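Local coordinates for protein ABC transporter (Caldanaerobius, PDB 4G68) that probably serves as the extracellular solute-binding component of an ABC transporter, capturing xylan-derived sugars for uptake by a thermophilic bacterium, at residues C[110-122]-C[324-336]. Numbering follows the deposited sequence.
Sequences FVEAGKVLQLDSY and MVSANSKYKDEAV
Two backbone hydrogen bonds from flanking residues form a single beta bridge between V116 and S326: L117 N gives to V325 O (3.0 Å), while A327 N reaches K115 O (3.0 Å). The third bond joins side chains at the start of helix 332-353, where the Y122 hydroxyl donates to D333 OD1 over 2.7 Å, the carboxylate standing almost perpendicular (85°) to the ring. Y122 O, in turn, takes a bond from K340 NZ, later in the same helix.

The apolar contacts fall into two patches. In the first, V116 CG1 lies against SE of selenomethionine M324 at 3.9 Å. In the second, L117 CG swings anti to its own N (chi1 -174°), which carries CD2 in among V325 CG1, K332 CB and V336 CG2. V336 CG2 also sits over the Y122 ring in a CH-pi contact, 3.8 Å from its centroid, and touches L119 CD2. Cutting Y122 back to an alanine is likely to leave V336 CG2 without its aromatic face and D333 OD1 without its donor.

The directional bonds thus set the register of the two segments and apolar groups around V336 fill the space between them, while L117 O is buried without a partner.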
loop_
_atom_site.group_PDB
_atom_site.type_symbol
_atom_site.label_atom_id
_atom_site.label_comp_id
_atom_site.label_asym_id
_atom_site.label_seq_id
_atom_site.Cartn_x
_atom_site.Cartn_y
_atom_site.Cartn_z
ATOM N N PHE C 110 -16.846 8.020 4.702
ATOM C CA PHE C 110 -17.974 7.227 4.137
ATOM C C PHE C 110 -18.815 6.601 5.254
ATOM O O PHE C 110 -20.046 6.532 5.187
ATOM C CB PHE C 110 -17.492 6.060 3.259
ATOM C CG PHE C 110 -16.379 6.400 2.285
ATOM C CD1 PHE C 110 -16.245 7.681 1.737
ATOM C CD2 PHE C 110 -15.501 5.390 1.855
ATOM C CE1 PHE C 110 -15.212 7.968 0.832
ATOM C CE2 PHE C 110 -14.471 5.664 0.949
ATOM C CZ PHE C 110 -14.333 6.957 0.430
ATOM N N VAL C 111 -18.122 6.097 6.266
ATOM C CA VAL C 111 -18.770 5.385 7.339
ATOM C C VAL C 111 -19.547 6.388 8.146
ATOM O O VAL C 111 -20.727 6.166 8.384
ATOM C CB VAL C 111 -17.779 4.571 8.229
ATOM C CG1 VAL C 111 -18.522 4.005 9.423
ATOM C CG2 VAL C 111 -17.165 3.458 7.377
ATOM N N GLU C 112 -18.899 7.498 8.521
ATOM C CA GLU C 112 -19.560 8.539 9.328
ATOM C C GLU C 112 -20.737 9.216 8.625
ATOM O O GLU C 112 -21.704 9.631 9.269
ATOM C CB GLU C 112 -18.548 9.584 9.787
ATOM C CG GLU C 112 -17.569 9.012 10.807
ATOM C CD GLU C 112 -16.806 10.096 11.553
ATOM O OE1 GLU C 112 -16.864 11.285 11.115
ATOM O OE2 GLU C 112 -16.167 9.762 12.592
ATOM N N ALA C 113 -20.664 9.308 7.306
ATOM C CA ALA C 113 -21.759 9.886 6.520
ATOM C C ALA C 113 -22.954 8.949 6.330
ATOM O O ALA C 113 -23.883 9.315 5.620
ATOM C CB ALA C 113 -21.255 10.344 5.154
ATOM N N GLY C 114 -22.919 7.754 6.915
ATOM C CA GLY C 114 -24.041 6.770 6.805
ATOM C C GLY C 114 -24.134 6.092 5.440
ATOM O O GLY C 114 -25.218 5.641 5.008
ATOM N N LYS C 115 -23.008 6.059 4.728
ATOM C CA LYS C 115 -22.989 5.566 3.323
ATOM C C LYS C 115 -22.577 4.117 3.199
ATOM O O LYS C 115 -22.624 3.559 2.082
ATOM C CB LYS C 115 -22.001 6.359 2.476
ATOM C CG LYS C 115 -22.162 7.842 2.604
ATOM C CD LYS C 115 -23.522 8.300 2.118
ATOM C CE LYS C 115 -23.429 9.814 2.108
ATOM N NZ LYS C 115 -24.609 10.366 1.506
ATOM N N VAL C 116 -22.177 3.515 4.332
ATOM C CA VAL C 116 -21.726 2.093 4.351
ATOM C C VAL C 116 -22.566 1.201 5.276
ATOM O O VAL C 116 -22.779 1.539 6.459
ATOM C CB VAL C 116 -20.239 2.005 4.758
ATOM C CG1 VAL C 116 -19.723 0.593 4.592
ATOM C CG2 VAL C 116 -19.374 2.952 3.909
ATOM N N LEU C 117 -23.000 0.068 4.732
ATOM C CA LEU C 117 -23.766 -0.981 5.454
ATOM C C LEU C 117 -22.958 -1.594 6.583
ATOM O O LEU C 117 -21.853 -2.088 6.326
ATOM C CB LEU C 117 -24.230 -2.116 4.496
ATOM C CG LEU C 117 -25.147 -3.154 5.187
ATOM C CD1 LEU C 117 -26.406 -2.473 5.740
ATOM C CD2 LEU C 117 -25.557 -4.332 4.303
ATOM N N GLN C 118 -23.492 -1.525 7.808
ATOM C CA GLN C 118 -22.913 -2.216 8.978
ATOM C C GLN C 118 -23.041 -3.735 8.834
ATOM O O GLN C 118 -24.114 -4.271 8.469
ATOM C CB GLN C 118 -23.620 -1.775 10.250
ATOM C CG GLN C 118 -22.936 -2.207 11.537
ATOM C CD GLN C 118 -23.872 -2.131 12.727
ATOM O OE1 GLN C 118 -24.790 -1.281 12.753
ATOM N NE2 GLN C 118 -23.667 -3.020 13.719
ATOM N N LEU C 119 -21.964 -4.442 9.118
ATOM C CA LEU C 119 -21.916 -5.853 8.788
ATOM C C LEU C 119 -21.937 -6.808 9.986
ATOM O O LEU C 119 -21.940 -8.032 9.753
ATOM C CB LEU C 119 -20.690 -6.153 7.903
ATOM C CG LEU C 119 -20.518 -5.417 6.568
ATOM C CD1 LEU C 119 -19.278 -5.909 5.801
ATOM C CD2 LEU C 119 -21.766 -5.526 5.690
ATOM N N ASP C 120 -22.029 -6.305 11.232
ATOM C CA ASP C 120 -21.898 -7.211 12.397
ATOM C C ASP C 120 -22.960 -8.295 12.412
ATOM O O ASP C 120 -22.715 -9.417 12.910
ATOM C CB ASP C 120 -21.933 -6.458 13.714
ATOM C CG ASP C 120 -20.813 -5.485 13.811
ATOM O OD1 ASP C 120 -19.751 -5.820 14.427
ATOM O OD2 ASP C 120 -20.984 -4.431 13.158
ATOM N N SER C 121 -24.142 -7.975 11.870
ATOM C CA SER C 121 -25.238 -8.963 11.821
ATOM C C SER C 121 -24.938 -10.102 10.840
ATOM O O SER C 121 -25.583 -11.164 10.926
ATOM C CB SER C 121 -26.601 -8.331 11.477
ATOM O OG SER C 121 -26.598 -7.793 10.160
ATOM N N TYR C 122 -24.025 -9.863 9.901
ATOM C CA TYR C 122 -23.634 -10.901 8.928
ATOM C C TYR C 122 -22.313 -11.595 9.274
ATOM O O TYR C 122 -21.798 -12.366 8.468
ATOM C CB TYR C 122 -23.530 -10.393 7.516
ATOM C CG TYR C 122 -24.724 -9.680 6.927
ATOM C CD1 TYR C 122 -25.677 -10.387 6.122
ATOM C CD2 TYR C 122 -24.867 -8.300 7.088
ATOM C CE1 TYR C 122 -26.739 -9.733 5.551
ATOM C CE2 TYR C 122 -25.937 -7.615 6.514
ATOM C CZ TYR C 122 -26.867 -8.331 5.769
ATOM O OH TYR C 122 -27.883 -7.638 5.207
HETATM N N MSE C 324 -16.325 -2.950 0.769
HETATM C CA MSE C 324 -17.492 -2.388 1.504
HETATM C C MSE C 324 -18.734 -2.544 0.645
HETATM O O MSE C 324 -18.656 -2.605 -0.587
HETATM C CB MSE C 324 -17.173 -0.955 1.888
HETATM C CG MSE C 324 -16.260 -0.964 3.114
HETATM SE SE MSE C 324 -15.977 0.928 3.618
HETATM C CE MSE C 324 -15.025 0.497 5.278
ATOM N N VAL C 325 -19.874 -2.647 1.323
ATOM C CA VAL C 325 -21.188 -2.722 0.717
ATOM C C VAL C 325 -21.869 -1.375 0.984
ATOM O O VAL C 325 -21.961 -0.919 2.137
ATOM C CB VAL C 325 -22.030 -3.870 1.371
ATOM C CG1 VAL C 325 -23.497 -3.801 0.933
ATOM C CG2 VAL C 325 -21.427 -5.258 1.028
ATOM N N SER C 326 -22.388 -0.777 -0.076
ATOM C CA SER C 326 -23.112 0.505 0.057
ATOM C C SER C 326 -24.386 0.403 0.895
ATOM O O SER C 326 -25.106 -0.580 0.791
ATOM C CB SER C 326 -23.435 1.057 -1.316
ATOM O OG SER C 326 -22.231 1.592 -1.829
ATOM N N ALA C 327 -24.659 1.435 1.709
ATOM C CA ALA C 327 -25.817 1.423 2.620
ATOM C C ALA C 327 -27.109 1.377 1.797
ATOM O O ALA C 327 -28.087 0.756 2.212
ATOM C CB ALA C 327 -25.800 2.669 3.532
ATOM N N ASN C 328 -27.075 1.971 0.598
ATOM C CA ASN C 328 -28.262 2.042 -0.302
ATOM C C ASN C 328 -28.349 0.942 -1.364
ATOM O O ASN C 328 -29.082 1.061 -2.360
ATOM C CB ASN C 328 -28.396 3.435 -0.936
ATOM C CG ASN C 328 -27.353 3.706 -1.997
ATOM O OD1 ASN C 328 -26.395 2.923 -2.181
ATOM N ND2 ASN C 328 -27.519 4.814 -2.706
ATOM N N SER C 329 -27.606 -0.146 -1.172
ATOM C CA SER C 329 -27.802 -1.296 -2.046
ATOM C C SER C 329 -29.262 -1.764 -1.872
ATOM O O SER C 329 -29.835 -1.720 -0.768
ATOM C CB SER C 329 -26.812 -2.454 -1.774
ATOM O OG SER C 329 -26.997 -3.502 -2.747
ATOM N N LYS C 330 -29.862 -2.154 -2.984
ATOM C CA LYS C 330 -31.194 -2.751 -2.961
ATOM C C LYS C 330 -31.122 -4.217 -2.467
ATOM O O LYS C 330 -32.064 -4.745 -1.864
ATOM C CB LYS C 330 -31.756 -2.709 -4.373
ATOM C CG LYS C 330 -31.724 -1.341 -5.011
ATOM C CD LYS C 330 -32.883 -0.497 -4.526
ATOM C CE LYS C 330 -33.168 0.679 -5.452
ATOM N NZ LYS C 330 -33.733 0.256 -6.768
ATOM N N TYR C 331 -29.983 -4.863 -2.709
ATOM C CA TYR C 331 -29.821 -6.290 -2.415
ATOM C C TYR C 331 -28.721 -6.517 -1.395
ATOM O O TYR C 331 -27.644 -7.110 -1.721
ATOM C CB TYR C 331 -29.490 -7.032 -3.694
ATOM C CG TYR C 331 -30.220 -6.473 -4.873
ATOM C CD1 TYR C 331 -31.575 -6.730 -5.061
ATOM C CD2 TYR C 331 -29.555 -5.691 -5.809
ATOM C CE1 TYR C 331 -32.251 -6.204 -6.149
ATOM C CE2 TYR C 331 -30.220 -5.158 -6.898
ATOM C CZ TYR C 331 -31.559 -5.426 -7.068
ATOM O OH TYR C 331 -32.202 -4.891 -8.180
ATOM N N LYS C 332 -28.996 -6.049 -0.178
ATOM C CA LYS C 332 -28.008 -6.051 0.911
ATOM C C LYS C 332 -27.538 -7.446 1.304
ATOM O O LYS C 332 -26.314 -7.677 1.418
ATOM C CB LYS C 332 -28.569 -5.356 2.149
ATOM C CG LYS C 332 -28.765 -3.871 1.992
ATOM C CD LYS C 332 -29.463 -3.315 3.231
ATOM C CE LYS C 332 -29.755 -1.825 3.077
ATOM N NZ LYS C 332 -30.645 -1.531 1.922
ATOM N N ASP C 333 -28.487 -8.366 1.511
ATOM C CA ASP C 333 -28.150 -9.744 1.887
ATOM C C ASP C 333 -27.244 -10.374 0.774
ATOM O O ASP C 333 -26.233 -11.025 1.050
ATOM C CB ASP C 333 -29.431 -10.596 2.105
ATOM C CG ASP C 333 -30.115 -10.400 3.519
ATOM O OD1 ASP C 333 -29.673 -9.506 4.292
ATOM O OD2 ASP C 333 -31.115 -11.192 3.854
ATOM N N GLU C 334 -27.610 -10.165 -0.482
ATOM C CA GLU C 334 -26.874 -10.764 -1.620
ATOM C C GLU C 334 -25.485 -10.121 -1.799
ATOM O O GLU C 334 -24.485 -10.833 -2.049
ATOM C CB GLU C 334 -27.707 -10.629 -2.900
ATOM C CG GLU C 334 -29.071 -11.341 -2.771
ATOM C CD GLU C 334 -30.247 -10.505 -2.157
ATOM O OE1 GLU C 334 -30.111 -9.376 -1.635
ATOM O OE2 GLU C 334 -31.389 -11.026 -2.202
ATOM N N ALA C 335 -25.446 -8.788 -1.673
ATOM C CA ALA C 335 -24.190 -8.010 -1.719
ATOM C C ALA C 335 -23.137 -8.390 -0.651
ATOM O O ALA C 335 -21.914 -8.447 -0.955
ATOM C CB ALA C 335 -24.481 -6.515 -1.670
ATOM N N VAL C 336 -23.588 -8.656 0.582
ATOM C CA VAL C 336 -22.680 -9.141 1.650
ATOM C C VAL C 336 -22.197 -10.561 1.314
ATOM O O VAL C 336 -21.028 -10.859 1.551
ATOM C CB VAL C 336 -23.347 -9.106 3.064
ATOM C CG1 VAL C 336 -22.409 -9.694 4.146
ATOM C CG2 VAL C 336 -23.705 -7.689 3.452
#